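Local coordinates for protein Rik1-associated factor 1 (Schizosaccharomyces pombe, PDB 4O9D) that is a subunit of the Clr4 methyltransferase complex, which ubiquitylates and methylates histone H3 to establish heterochromatin in fission yeast, this part being its WD40 beta-propeller, at residues Q278-I286 / A337-Q345; S287-S295 / T302-P310. One frame throughout, in Å; residues are numbered along the deposited sequence.

Contact 1. Residues Q278-I286 / A337-Q345; sequences QKDINHATI and AGINMAQWQ
Asn282 of strand 281-286 reaches across to the backbone of 337-345, where the innermost strands of two successive WD40 propeller blades run side by side. The short strands 281-286 and 341-344 are nearly parallel (8°) but 7.6 Å apart at closest approach, so side chains bridge the blades. From Asn282, CB lies against Ile339 O at 3.4 Å. CG stands anti to the carbonyl carbon (chi1 -71°), and ND2 at the tip gives one N-H to Ile339 O, almost straight at 168°, and the other to Ala337 O at 2.9 Å. Both acceptors lie in the amide plane, so the paired bonds fix its rotation. The next residue, His283, brings its ring edge to the same loop, CD2 3.7 Å from Ile339 O, and a water joins NE2 to Asn340 OD1, while Asn340 ND2 bonds Ile382 O. His283 CB also packs on Ala342 CB. A classic beta bulge, with Asn282 and His283 together opposite Ser296, turns both side chains toward the next blade. Farther along, Trp344 points its indole edge at Thr285, whose hydroxyl also bonds Thr294; Trp344 NE1 donates to Thr285 OG1 over 2.8 Å, with the oxygen close to the ring plane.

Contact 2. Residues S287-S295 / T302-P310; sequences SNSGILVTS and TFVWDSRKP
Leu292 pairs with Asp306 and Val293 with Trp305 in an antiparallel beta hairpin, the second and third strands of one WD40 propeller blade. Backbone bonds link Val293 with Trp305 and Ser295 with Phe303, so side chains alternate: Leu292, Thr294, Val304 and Asp306 share one sheet face, Val293, Ser295, Phe303 and Trp305 the other. On the latter face the indole of Trp305 presents its edge to the neighbouring strand. Its CZ3 comes within 3.7 Å of Ser295 CB, while the Val293 side chain slants across Trp305, CG1 lying 4.1 Å from CE3; Phe274 meets the same ring. On the other face Thr294 and Val304 stand side by side, pointing the same way, and Leu292 swings CD2 onto Asp306 CA at 3.7 Å.

Past the strand end, Arg308 grips Asp306 side-on, NE to OD1 and NH1 to OD2, each at 2.9 Å. Arg308 N also donates to OD1, from above the carboxylate plane, closing an Asx turn. In Ile291, chi1 -62° sets CG1 beside the backbone N and CG2 anti to it, and CG2 lies over one face of this guanidinium, 3.5 Å from NE. An alanine in place of Asp306 would remove both carboxylate oxygens, which is likely to leave Arg308 without its charged mate, free to swing off Ile291, and its backbone N without the turn's acceptor. Ser307 closes the hairpin's outer end: Ile291 O takes its N almost head-on (C=O...N 178°) and its OG at 2.7 Å, the hydroxyl tilted 28° from the carbonyl plane.

How the contacts relate
Contact 1 joins two successive propeller blades, whereas contact 2 is internal to the first of them; their centres are about 13 Å apart. Strands 281-286 and 292-297 are neighbours in one sheet, and the chain passes through both strands of contact 2 before reaching 337-345. The centre of contact 2 lies farther from the centre of the chain (about 20 Å against 11 Å), placing it outward along the blade. Two hydrogen bonds tie the contacts: the hydroxyl-to-hydroxyl link from Thr285 OG1 to Thr294 OG1 spans 2.7 Å, coupling the hairpin to the blade interface, and Gln278 OE1 meets Ser295 OG at 2.8 Å. Thr294 itself touches Trp344.

Contact 1. Residues Q278-I286 / A337-Q345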
ATOM      1  N   GLN A 278       8.069  16.804  10.064  1.00 32.47           N
ATOM      2  CA  GLN A 278       7.596  15.485  10.487  1.00 29.53           C
ATOM      3  C   GLN A 278       8.747  14.507  10.657  1.00 32.73           C
ATOM      4  O   GLN A 278       9.567  14.340   9.761  1.00 33.86           O
ATOM      5  CB  GLN A 278       6.617  14.920   9.457  1.00 31.60           C
ATOM      6  CG  GLN A 278       5.382  15.767   9.323  1.00 33.57           C
ATOM      7  CD  GLN A 278       4.586  15.439   8.100  1.00 30.93           C
ATOM      8  OE1 GLN A 278       5.060  15.617   6.980  1.00 32.01           O
ATOM      9  NE2 GLN A 278       3.365  14.954   8.301  1.00 28.60           N
ATOM     10  N   LYS A 279       8.799  13.843  11.802  1.00 30.56           N
ATOM     11  CA  LYS A 279       9.889  12.936  12.076  1.00 34.75           C
ATOM     12  C   LYS A 279       9.628  11.533  11.524  1.00 35.73           C
ATOM     13  O   LYS A 279      10.556  10.733  11.426  1.00 37.32           O
ATOM     14  CB  LYS A 279      10.145  12.883  13.581  1.00 42.86           C
ATOM     15  CG  LYS A 279       9.086  12.139  14.350  1.00 43.53           C
ATOM     16  CD  LYS A 279       8.941  12.701  15.758  1.00 51.00           C
ATOM     17  CE  LYS A 279       8.320  11.680  16.696  1.00 53.23           C
ATOM     18  NZ  LYS A 279       8.925  11.783  18.059  1.00 64.78           N
ATOM     19  N   ASP A 280       8.379  11.235  11.151  1.00 31.51           N
ATOM     20  CA  ASP A 280       8.058   9.922  10.601  1.00 30.38           C
ATOM     21  C   ASP A 280       6.991  10.058   9.526  1.00 31.45           C
ATOM     22  O   ASP A 280       5.809  10.247   9.838  1.00 26.66           O
ATOM     23  CB  ASP A 280       7.555   8.987  11.713  1.00 29.03           C
ATOM     24  CG  ASP A 280       7.584   7.511  11.306  1.00 36.22           C
ATOM     25  OD1 ASP A 280       7.623   7.197  10.087  1.00 32.40           O
ATOM     26  OD2 ASP A 280       7.565   6.661  12.218  1.00 33.99           O
ATOM     27  N   ILE A 281       7.386   9.957   8.259  1.00 27.06           N
ATOM     28  CA  ILE A 281       6.413  10.086   7.177  1.00 23.99           C
ATOM     29  C   ILE A 281       5.843   8.702   6.823  1.00 23.63           C
ATOM     30  O   ILE A 281       6.597   7.754   6.484  1.00 22.59           O
ATOM     31  CB  ILE A 281       7.034  10.721   5.899  1.00 24.71           C
ATOM     32  CG1 ILE A 281       7.637  12.099   6.178  1.00 25.32           C
ATOM     33  CG2 ILE A 281       5.989  10.817   4.789  1.00 24.14           C
ATOM     34  CD1 ILE A 281       8.215  12.749   4.891  1.00 25.29           C
ATOM     35  N   ASN A 282       4.518   8.579   6.898  1.00 23.16           N
ATOM     36  CA  ASN A 282       3.834   7.333   6.535  1.00 22.67           C
ATOM     37  C   ASN A 282       3.505   7.273   5.036  1.00 26.52           C
ATOM     38  O   ASN A 282       3.625   6.207   4.425  1.00 22.74           O
ATOM     39  CB  ASN A 282       2.511   7.168   7.298  1.00 25.49           C
ATOM     40  CG  ASN A 282       2.699   6.870   8.786  1.00 29.07           C
ATOM     41  OD1 ASN A 282       3.753   6.439   9.230  1.00 29.35           O
ATOM     42  ND2 ASN A 282       1.651   7.102   9.554  1.00 29.77           N
ATOM     43  N   HIS A 283       3.062   8.394   4.451  1.00 21.04           N
ATOM     44  CA  HIS A 283       2.575   8.382   3.065  1.00 24.23           C
ATOM     45  C   HIS A 283       2.853   9.708   2.369  1.00 23.45           C
ATOM     46  O   HIS A 283       2.538  10.778   2.915  1.00 23.70           O
ATOM     47  CB  HIS A 283       1.047   8.135   3.008  1.00 19.36           C
ATOM     48  CG  HIS A 283       0.616   6.831   3.600  1.00 24.24           C
ATOM     49  ND1 HIS A 283       0.834   5.627   2.971  1.00 27.04           N
ATOM     50  CD2 HIS A 283      -0.005   6.540   4.773  1.00 20.76           C
ATOM     51  CE1 HIS A 283       0.382   4.643   3.735  1.00 30.59           C
ATOM     52  NE2 HIS A 283      -0.146   5.170   4.824  1.00 25.08           N
ATOM     53  N   ALA A 284       3.408   9.635   1.161  1.00 17.87           N
ATOM     54  CA  ALA A 284       3.521  10.808   0.291  1.00 19.20           C
ATOM     55  C   ALA A 284       2.669  10.591  -0.954  1.00 20.86           C
ATOM     56  O   ALA A 284       2.563   9.446  -1.433  1.00 20.41           O
ATOM     57  CB  ALA A 284       4.972  11.022  -0.107  1.00 18.97           C
ATOM     58  N   THR A 285       2.064  11.657  -1.495  1.00 18.89           N
ATOM     59  CA  THR A 285       1.333  11.523  -2.765  1.00 22.71           C
ATOM     60  C   THR A 285       1.609  12.689  -3.710  1.00 24.32           C
ATOM     61  O   THR A 285       2.306  13.651  -3.368  1.00 19.65           O
ATOM     62  CB  THR A 285      -0.229  11.417  -2.588  1.00 21.42           C
ATOM     63  OG1 THR A 285      -0.771  12.713  -2.290  1.00 21.94           O
ATOM     64  CG2 THR A 285      -0.586  10.427  -1.481  1.00 19.93           C
ATOM     65  N   ILE A 286       1.099  12.557  -4.927  1.00 22.97           N
ATOM     66  CA  ILE A 286       1.007  13.684  -5.843  1.00 24.41           C
ATOM     67  C   ILE A 286      -0.459  13.835  -6.183  1.00 20.18           C
ATOM     68  O   ILE A 286      -1.125  12.823  -6.419  1.00 21.40           O
ATOM     69  CB  ILE A 286       1.713  13.399  -7.184  1.00 25.09           C
ATOM     70  CG1 ILE A 286       3.189  13.068  -6.987  1.00 26.65           C
ATOM     71  CG2 ILE A 286       1.549  14.601  -8.106  1.00 22.59           C
ATOM     72  CD1 ILE A 286       3.812  12.357  -8.200  1.00 25.75           C
ATOM     73  N   ALA A 337       0.060   6.195  15.640  1.00 35.58           N
ATOM     74  CA  ALA A 337       0.812   6.275  14.395  1.00 28.42           C
ATOM     75  C   ALA A 337       0.211   7.264  13.386  1.00 25.87           C
ATOM     76  O   ALA A 337       0.564   7.249  12.215  1.00 28.69           O
ATOM     77  CB  ALA A 337       0.950   4.887  13.775  1.00 31.67           C
ATOM     78  N   GLY A 338      -0.664   8.159  13.836  1.00 27.09           N
ATOM     79  CA  GLY A 338      -1.047   9.295  13.003  1.00 25.94           C
ATOM     80  C   GLY A 338      -1.787   8.952  11.715  1.00 24.56           C
ATOM     81  O   GLY A 338      -2.748   8.188  11.722  1.00 26.75           O
ATOM     82  N   ILE A 339      -1.368   9.527  10.594  1.00 20.77           N
ATOM     83  CA  ILE A 339      -2.132   9.356   9.363  1.00 21.57           C
ATOM     84  C   ILE A 339      -1.820   8.019   8.648  1.00 25.29           C
ATOM     85  O   ILE A 339      -0.701   7.834   8.154  1.00 22.78           O
ATOM     86  CB  ILE A 339      -1.855  10.515   8.369  1.00 23.63           C
ATOM     87  CG1 ILE A 339      -2.079  11.907   9.011  1.00 23.97           C
ATOM     88  CG2 ILE A 339      -2.698  10.337   7.115  1.00 24.84           C
ATOM     89  CD1 ILE A 339      -3.492  12.191   9.451  1.00 24.17           C
ATOM     90  N   ASN A 340      -2.807   7.118   8.553  1.00 22.72           N
ATOM     91  CA  ASN A 340      -2.625   5.825   7.875  1.00 25.17           C
ATOM     92  C   ASN A 340      -3.411   5.662   6.570  1.00 26.00           C
ATOM     93  O   ASN A 340      -3.387   4.597   5.931  1.00 26.19           O
ATOM     94  CB  ASN A 340      -3.016   4.680   8.795  1.00 23.11           C
ATOM     95  CG  ASN A 340      -1.917   4.302   9.755  1.00 31.40           C
ATOM     96  OD1 ASN A 340      -0.729   4.420   9.439  1.00 30.42           O
ATOM     97  ND2 ASN A 340      -2.310   3.849  10.956  1.00 33.53           N
ATOM     98  N   MET A 341      -4.152   6.688   6.208  1.00 19.18           N
ATOM     99  CA  MET A 341      -4.878   6.706   4.956  1.00 21.86           C
ATOM    100  C   MET A 341      -4.674   8.052   4.269  1.00 23.08           C
ATOM    101  O   MET A 341      -4.895   9.091   4.881  1.00 20.17           O
ATOM    102  CB  MET A 341      -6.379   6.511   5.213  1.00 21.49           C
ATOM    103  CG  MET A 341      -7.232   6.902   4.017  1.00 24.36           C
ATOM    104  SD  MET A 341      -8.999   6.795   4.343  1.00 34.35           S
ATOM    105  CE  MET A 341      -9.598   6.953   2.679  1.00 26.40           C
ATOM    106  N   ALA A 342      -4.254   8.041   3.006  1.00 21.29           N
ATOM    107  CA  ALA A 342      -4.065   9.285   2.277  1.00 24.36           C
ATOM    108  C   ALA A 342      -4.177   9.020   0.779  1.00 25.07           C
ATOM    109  O   ALA A 342      -3.273   8.440   0.194  1.00 19.35           O
ATOM    110  CB  ALA A 342      -2.702   9.908   2.615  1.00 24.27           C
ATOM    111  N   GLN A 343      -5.289   9.440   0.173  1.00 21.56           N
ATOM    112  CA  GLN A 343      -5.544   9.140  -1.241  1.00 22.54           C
ATOM    113  C   GLN A 343      -6.351  10.231  -1.897  1.00 20.08           C
ATOM    114  O   GLN A 343      -7.262  10.813  -1.282  1.00 22.68           O
ATOM    115  CB  GLN A 343      -6.332   7.818  -1.393  1.00 26.29           C
ATOM    116  CG  GLN A 343      -5.529   6.553  -1.106  1.00 24.81           C
ATOM    117  CD  GLN A 343      -6.199   5.288  -1.638  1.00 32.54           C
ATOM    118  OE1 GLN A 343      -7.347   5.314  -2.091  1.00 29.51           O
ATOM    119  NE2 GLN A 343      -5.473   4.170  -1.589  1.00 31.27           N
ATOM    120  N   TRP A 344      -6.048  10.465  -3.162  1.00 19.76           N
ATOM    121  CA  TRP A 344      -6.891  11.283  -4.011  1.00 23.24           C
ATOM    122  C   TRP A 344      -8.032  10.464  -4.587  1.00 26.51           C
ATOM    123  O   TRP A 344      -7.859   9.325  -5.041  1.00 22.87           O
ATOM    124  CB  TRP A 344      -6.062  11.925  -5.120  1.00 26.58           C
ATOM    125  CG  TRP A 344      -5.008  12.843  -4.529  1.00 23.21           C
ATOM    126  CD1 TRP A 344      -3.780  12.479  -4.049  1.00 20.55           C
ATOM    127  CD2 TRP A 344      -5.113  14.258  -4.336  1.00 22.98           C
ATOM    128  NE1 TRP A 344      -3.101  13.592  -3.585  1.00 20.46           N
ATOM    129  CE2 TRP A 344      -3.905  14.691  -3.741  1.00 18.16           C
ATOM    130  CE3 TRP A 344      -6.116  15.205  -4.600  1.00 23.64           C
ATOM    131  CZ2 TRP A 344      -3.675  16.019  -3.417  1.00 24.78           C
ATOM    132  CZ3 TRP A 344      -5.874  16.528  -4.294  1.00 23.73           C
ATOM    133  CH2 TRP A 344      -4.677  16.927  -3.699  1.00 25.60           C
ATOM    134  N   GLN A 345      -9.222  11.042  -4.488  1.00 28.13           N
ATOM    135  CA  GLN A 345     -10.419  10.496  -5.102  1.00 31.11           C
ATOM    136  C   GLN A 345     -10.125  10.099  -6.544  1.00 29.72           C
ATOM    137  O   GLN A 345      -9.785  10.950  -7.363  1.00 27.79           O
ATOM    138  CB  GLN A 345     -11.508  11.580  -5.087  1.00 30.53           C
ATOM    139  CG  GLN A 345     -12.575  11.410  -6.161  1.00 36.59           C
ATOM    140  CD  GLN A 345     -13.836  10.796  -5.607  1.00 40.18           C
ATOM    141  OE1 GLN A 345     -14.581  11.440  -4.870  1.00 38.29           O
ATOM    142  NE2 GLN A 345     -14.074   9.532  -5.939  1.00 42.25           N
TER
HETATM  143  O   HOH W   1       0.241   3.886   6.960  1.00 31.32           O

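Contact 2. Residues S287-S295 / T302-P310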
ATOM      1  N   SER A 287      -0.950  15.064  -6.297  1.00 20.00           N
ATOM      2  CA  SER A 287      -2.341  15.280  -6.703  1.00 23.52           C
ATOM      3  C   SER A 287      -2.622  14.743  -8.098  1.00 25.70           C
ATOM      4  O   SER A 287      -1.710  14.564  -8.902  1.00 23.62           O
ATOM      5  CB  SER A 287      -2.726  16.778  -6.649  1.00 27.92           C
ATOM      6  OG  SER A 287      -1.989  17.538  -7.599  1.00 28.36           O
ATOM      7  N   ASN A 288      -3.897  14.457  -8.380  1.00 23.27           N
ATOM      8  CA  ASN A 288      -4.294  14.072  -9.723  1.00 27.48           C
ATOM      9  C   ASN A 288      -3.971  15.161 -10.748  1.00 23.76           C
ATOM     10  O   ASN A 288      -3.694  14.844 -11.899  1.00 29.97           O
ATOM     11  CB  ASN A 288      -5.779  13.715  -9.788  1.00 27.08           C
ATOM     12  CG  ASN A 288      -6.104  12.416  -9.039  1.00 34.51           C
ATOM     13  OD1 ASN A 288      -5.232  11.551  -8.848  1.00 25.79           O
ATOM     14  ND2 ASN A 288      -7.363  12.278  -8.613  1.00 25.92           N
ATOM     15  N   SER A 289      -4.022  16.426 -10.333  1.00 27.59           N
ATOM     16  CA  SER A 289      -3.679  17.557 -11.209  1.00 26.78           C
ATOM     17  C   SER A 289      -2.193  17.538 -11.572  1.00 30.64           C
ATOM     18  O   SER A 289      -1.787  18.105 -12.592  1.00 28.36           O
ATOM     19  CB  SER A 289      -4.006  18.879 -10.508  1.00 33.19           C
ATOM     20  OG  SER A 289      -3.258  19.018  -9.309  1.00 28.99           O
ATOM     21  N   GLY A 290      -1.394  16.875 -10.730  1.00 25.95           N
ATOM     22  CA  GLY A 290       0.020  16.658 -10.983  1.00 25.70           C
ATOM     23  C   GLY A 290       0.899  17.714 -10.352  1.00 25.27           C
ATOM     24  O   GLY A 290       2.127  17.629 -10.436  1.00 28.23           O
ATOM     25  N   ILE A 291       0.269  18.713  -9.727  1.00 24.91           N
ATOM     26  CA  ILE A 291       0.961  19.899  -9.235  1.00 27.45           C
ATOM     27  C   ILE A 291       1.186  19.939  -7.722  1.00 28.70           C
ATOM     28  O   ILE A 291       2.065  20.653  -7.249  1.00 29.30           O
ATOM     29  CB  ILE A 291       0.172  21.174  -9.591  1.00 33.41           C
ATOM     30  CG1 ILE A 291       0.047  21.323 -11.098  1.00 40.28           C
ATOM     31  CG2 ILE A 291       0.876  22.402  -9.039  1.00 40.79           C
ATOM     32  CD1 ILE A 291       1.373  21.426 -11.805  1.00 41.88           C
ATOM     33  N   LEU A 292       0.386  19.218  -6.944  1.00 23.80           N
ATOM     34  CA  LEU A 292       0.570  19.269  -5.499  1.00 27.00           C
ATOM     35  C   LEU A 292       1.222  17.985  -5.011  1.00 23.06           C
ATOM     36  O   LEU A 292       1.015  16.914  -5.577  1.00 24.73           O
ATOM     37  CB  LEU A 292      -0.751  19.492  -4.758  1.00 24.74           C
ATOM     38  CG  LEU A 292      -1.592  20.700  -5.206  1.00 26.24           C
ATOM     39  CD1 LEU A 292      -2.889  20.759  -4.421  1.00 33.26           C
ATOM     40  CD2 LEU A 292      -0.829  22.018  -5.046  1.00 26.36           C
ATOM     41  N   VAL A 293       1.966  18.133  -3.921  1.00 21.30           N
ATOM     42  CA  VAL A 293       2.666  17.059  -3.271  1.00 22.66           C
ATOM     43  C   VAL A 293       2.290  17.084  -1.794  1.00 22.79           C
ATOM     44  O   VAL A 293       2.114  18.162  -1.208  1.00 25.23           O
ATOM     45  CB  VAL A 293       4.170  17.271  -3.448  1.00 24.55           C
ATOM     46  CG1 VAL A 293       4.946  16.279  -2.601  1.00 21.18           C
ATOM     47  CG2 VAL A 293       4.515  17.207  -4.949  1.00 21.13           C
ATOM     48  N   THR A 294       2.128  15.899  -1.197  1.00 23.44           N
ATOM     49  CA  THR A 294       1.672  15.809   0.193  1.00 18.61           C
ATOM     50  C   THR A 294       2.572  14.895   1.001  1.00 19.32           C
ATOM     51  O   THR A 294       3.216  14.014   0.458  1.00 19.94           O
ATOM     52  CB  THR A 294       0.225  15.247   0.276  1.00 21.53           C
ATOM     53  OG1 THR A 294       0.227  13.829   0.004  1.00 20.88           O
ATOM     54  CG2 THR A 294      -0.673  15.957  -0.706  1.00 24.93           C
ATOM     55  N   SER A 295       2.575  15.094   2.314  1.00 24.22           N
ATOM     56  CA  SER A 295       3.339  14.259   3.236  1.00 23.07           C
ATOM     57  C   SER A 295       2.517  14.061   4.518  1.00 25.61           C
ATOM     58  O   SER A 295       2.293  15.025   5.275  1.00 19.65           O
ATOM     59  CB  SER A 295       4.660  14.954   3.584  1.00 23.48           C
ATOM     60  OG  SER A 295       5.340  14.250   4.607  1.00 24.49           O
ATOM     61  N   THR A 302      -1.049  16.378   7.591  1.00 22.88           N
ATOM     62  CA  THR A 302      -0.497  16.242   6.240  1.00 21.66           C
ATOM     63  C   THR A 302      -0.010  17.602   5.768  1.00 25.09           C
ATOM     64  O   THR A 302      -0.802  18.570   5.722  1.00 25.83           O
ATOM     65  CB  THR A 302      -1.583  15.774   5.249  1.00 20.94           C
ATOM     66  OG1 THR A 302      -2.051  14.465   5.606  1.00 20.24           O
ATOM     67  CG2 THR A 302      -1.061  15.781   3.816  1.00 20.65           C
ATOM     68  N   PHE A 303       1.278  17.701   5.447  1.00 21.37           N
ATOM     69  CA  PHE A 303       1.803  18.909   4.803  1.00 27.42           C
ATOM     70  C   PHE A 303       1.523  18.835   3.298  1.00 25.06           C
ATOM     71  O   PHE A 303       1.616  17.767   2.715  1.00 26.53           O
ATOM     72  CB  PHE A 303       3.312  19.079   5.076  1.00 28.24           C
ATOM     73  CG  PHE A 303       3.625  19.588   6.468  1.00 28.00           C
ATOM     74  CD1 PHE A 303       3.628  18.736   7.545  1.00 28.51           C
ATOM     75  CD2 PHE A 303       3.896  20.935   6.688  1.00 39.91           C
ATOM     76  CE1 PHE A 303       3.911  19.185   8.810  1.00 31.28           C
ATOM     77  CE2 PHE A 303       4.169  21.395   7.957  1.00 39.50           C
ATOM     78  CZ  PHE A 303       4.182  20.511   9.021  1.00 42.28           C
ATOM     79  N   VAL A 304       1.165  19.964   2.691  1.00 24.97           N
ATOM     80  CA  VAL A 304       0.916  20.041   1.250  1.00 23.76           C
ATOM     81  C   VAL A 304       1.741  21.150   0.613  1.00 26.70           C
ATOM     82  O   VAL A 304       1.844  22.227   1.193  1.00 27.71           O
ATOM     83  CB  VAL A 304      -0.530  20.334   0.954  1.00 21.83           C
ATOM     84  CG1 VAL A 304      -0.759  20.307  -0.572  1.00 25.79           C
ATOM     85  CG2 VAL A 304      -1.434  19.303   1.673  1.00 21.73           C
ATOM     86  N   TRP A 305       2.303  20.879  -0.575  1.00 21.46           N
ATOM     87  CA  TRP A 305       3.121  21.842  -1.309  1.00 25.49           C
ATOM     88  C   TRP A 305       2.596  21.998  -2.722  1.00 24.50           C
ATOM     89  O   TRP A 305       2.123  21.052  -3.330  1.00 25.63           O
ATOM     90  CB  TRP A 305       4.584  21.358  -1.437  1.00 26.54           C
ATOM     91  CG  TRP A 305       5.362  21.284  -0.181  1.00 23.94           C
ATOM     92  CD1 TRP A 305       6.074  22.297   0.404  1.00 27.21           C
ATOM     93  CD2 TRP A 305       5.542  20.134   0.655  1.00 25.25           C
ATOM     94  NE1 TRP A 305       6.670  21.845   1.554  1.00 29.23           N
ATOM     95  CE2 TRP A 305       6.370  20.521   1.726  1.00 26.36           C
ATOM     96  CE3 TRP A 305       5.086  18.813   0.598  1.00 26.25           C
ATOM     97  CZ2 TRP A 305       6.756  19.638   2.736  1.00 29.13           C
ATOM     98  CZ3 TRP A 305       5.469  17.930   1.605  1.00 32.33           C
ATOM     99  CH2 TRP A 305       6.290  18.350   2.664  1.00 33.24           C
ATOM    100  N   ASP A 306       2.703  23.208  -3.243  1.00 25.55           N
ATOM    101  CA  ASP A 306       2.507  23.488  -4.646  1.00 20.00           C
ATOM    102  C   ASP A 306       3.867  23.334  -5.279  1.00 28.19           C
ATOM    103  O   ASP A 306       4.786  24.081  -4.960  1.00 30.38           O
ATOM    104  CB  ASP A 306       2.043  24.945  -4.785  1.00 29.79           C
ATOM    105  CG  ASP A 306       1.911  25.400  -6.225  1.00 34.09           C
ATOM    106  OD1 ASP A 306       2.457  24.765  -7.155  1.00 30.96           O
ATOM    107  OD2 ASP A 306       1.232  26.418  -6.427  1.00 40.19           O
ATOM    108  N   SER A 307       4.012  22.364  -6.168  1.00 26.18           N
ATOM    109  CA  SER A 307       5.344  22.007  -6.673  1.00 31.40           C
ATOM    110  C   SER A 307       6.019  23.175  -7.415  1.00 35.60           C
ATOM    111  O   SER A 307       7.223  23.166  -7.625  1.00 32.19           O
ATOM    112  CB  SER A 307       5.239  20.806  -7.596  1.00 26.60           C
ATOM    113  OG  SER A 307       4.355  21.104  -8.654  1.00 31.99           O
ATOM    114  N   ARG A 308       5.237  24.179  -7.801  1.00 33.05           N
ATOM    115  CA  ARG A 308       5.767  25.318  -8.555  1.00 39.03           C
ATOM    116  C   ARG A 308       6.303  26.417  -7.630  1.00 45.30           C
ATOM    117  O   ARG A 308       6.890  27.396  -8.096  1.00 41.56           O
ATOM    118  CB  ARG A 308       4.670  25.898  -9.446  1.00 38.00           C
ATOM    119  CG  ARG A 308       4.115  24.896 -10.441  1.00 39.99           C
ATOM    120  CD  ARG A 308       2.791  25.372 -10.995  1.00 44.34           C
ATOM    121  NE  ARG A 308       1.854  25.604  -9.905  1.00 46.48           N
ATOM    122  CZ  ARG A 308       0.621  26.059 -10.058  1.00 45.16           C
ATOM    123  NH1 ARG A 308      -0.144  26.233  -8.996  1.00 48.54           N
ATOM    124  NH2 ARG A 308       0.156  26.347 -11.268  1.00 50.90           N
ATOM    125  N   LYS A 309       6.054  26.251  -6.330  1.00 40.43           N
ATOM    126  CA  LYS A 309       6.631  27.082  -5.277  1.00 41.33           C
ATOM    127  C   LYS A 309       6.960  26.207  -4.078  1.00 37.14           C
ATOM    128  O   LYS A 309       6.352  26.356  -3.016  1.00 39.56           O
ATOM    129  CB  LYS A 309       5.642  28.138  -4.799  1.00 39.21           C
ATOM    130  CG  LYS A 309       5.231  29.162  -5.809  1.00 44.22           C
ATOM    131  CD  LYS A 309       4.133  30.048  -5.203  1.00 52.47           C
ATOM    132  CE  LYS A 309       3.781  31.224  -6.099  1.00 51.70           C
ATOM    133  NZ  LYS A 309       2.365  31.656  -5.887  1.00 62.07           N
ATOM    134  N   PRO A 310       7.952  25.329  -4.221  1.00 39.50           N
ATOM    135  CA  PRO A 310       8.206  24.281  -3.226  1.00 36.28           C
ATOM    136  C   PRO A 310       8.847  24.787  -1.938  1.00 39.53           C
ATOM    137  O   PRO A 310       9.095  23.990  -1.044  1.00 40.97           O
ATOM    138  CB  PRO A 310       9.163  23.328  -3.965  1.00 39.36           C
ATOM    139  CG  PRO A 310       9.888  24.202  -4.934  1.00 39.89           C
ATOM    140  CD  PRO A 310       8.930  25.307  -5.325  1.00 40.30           C
TER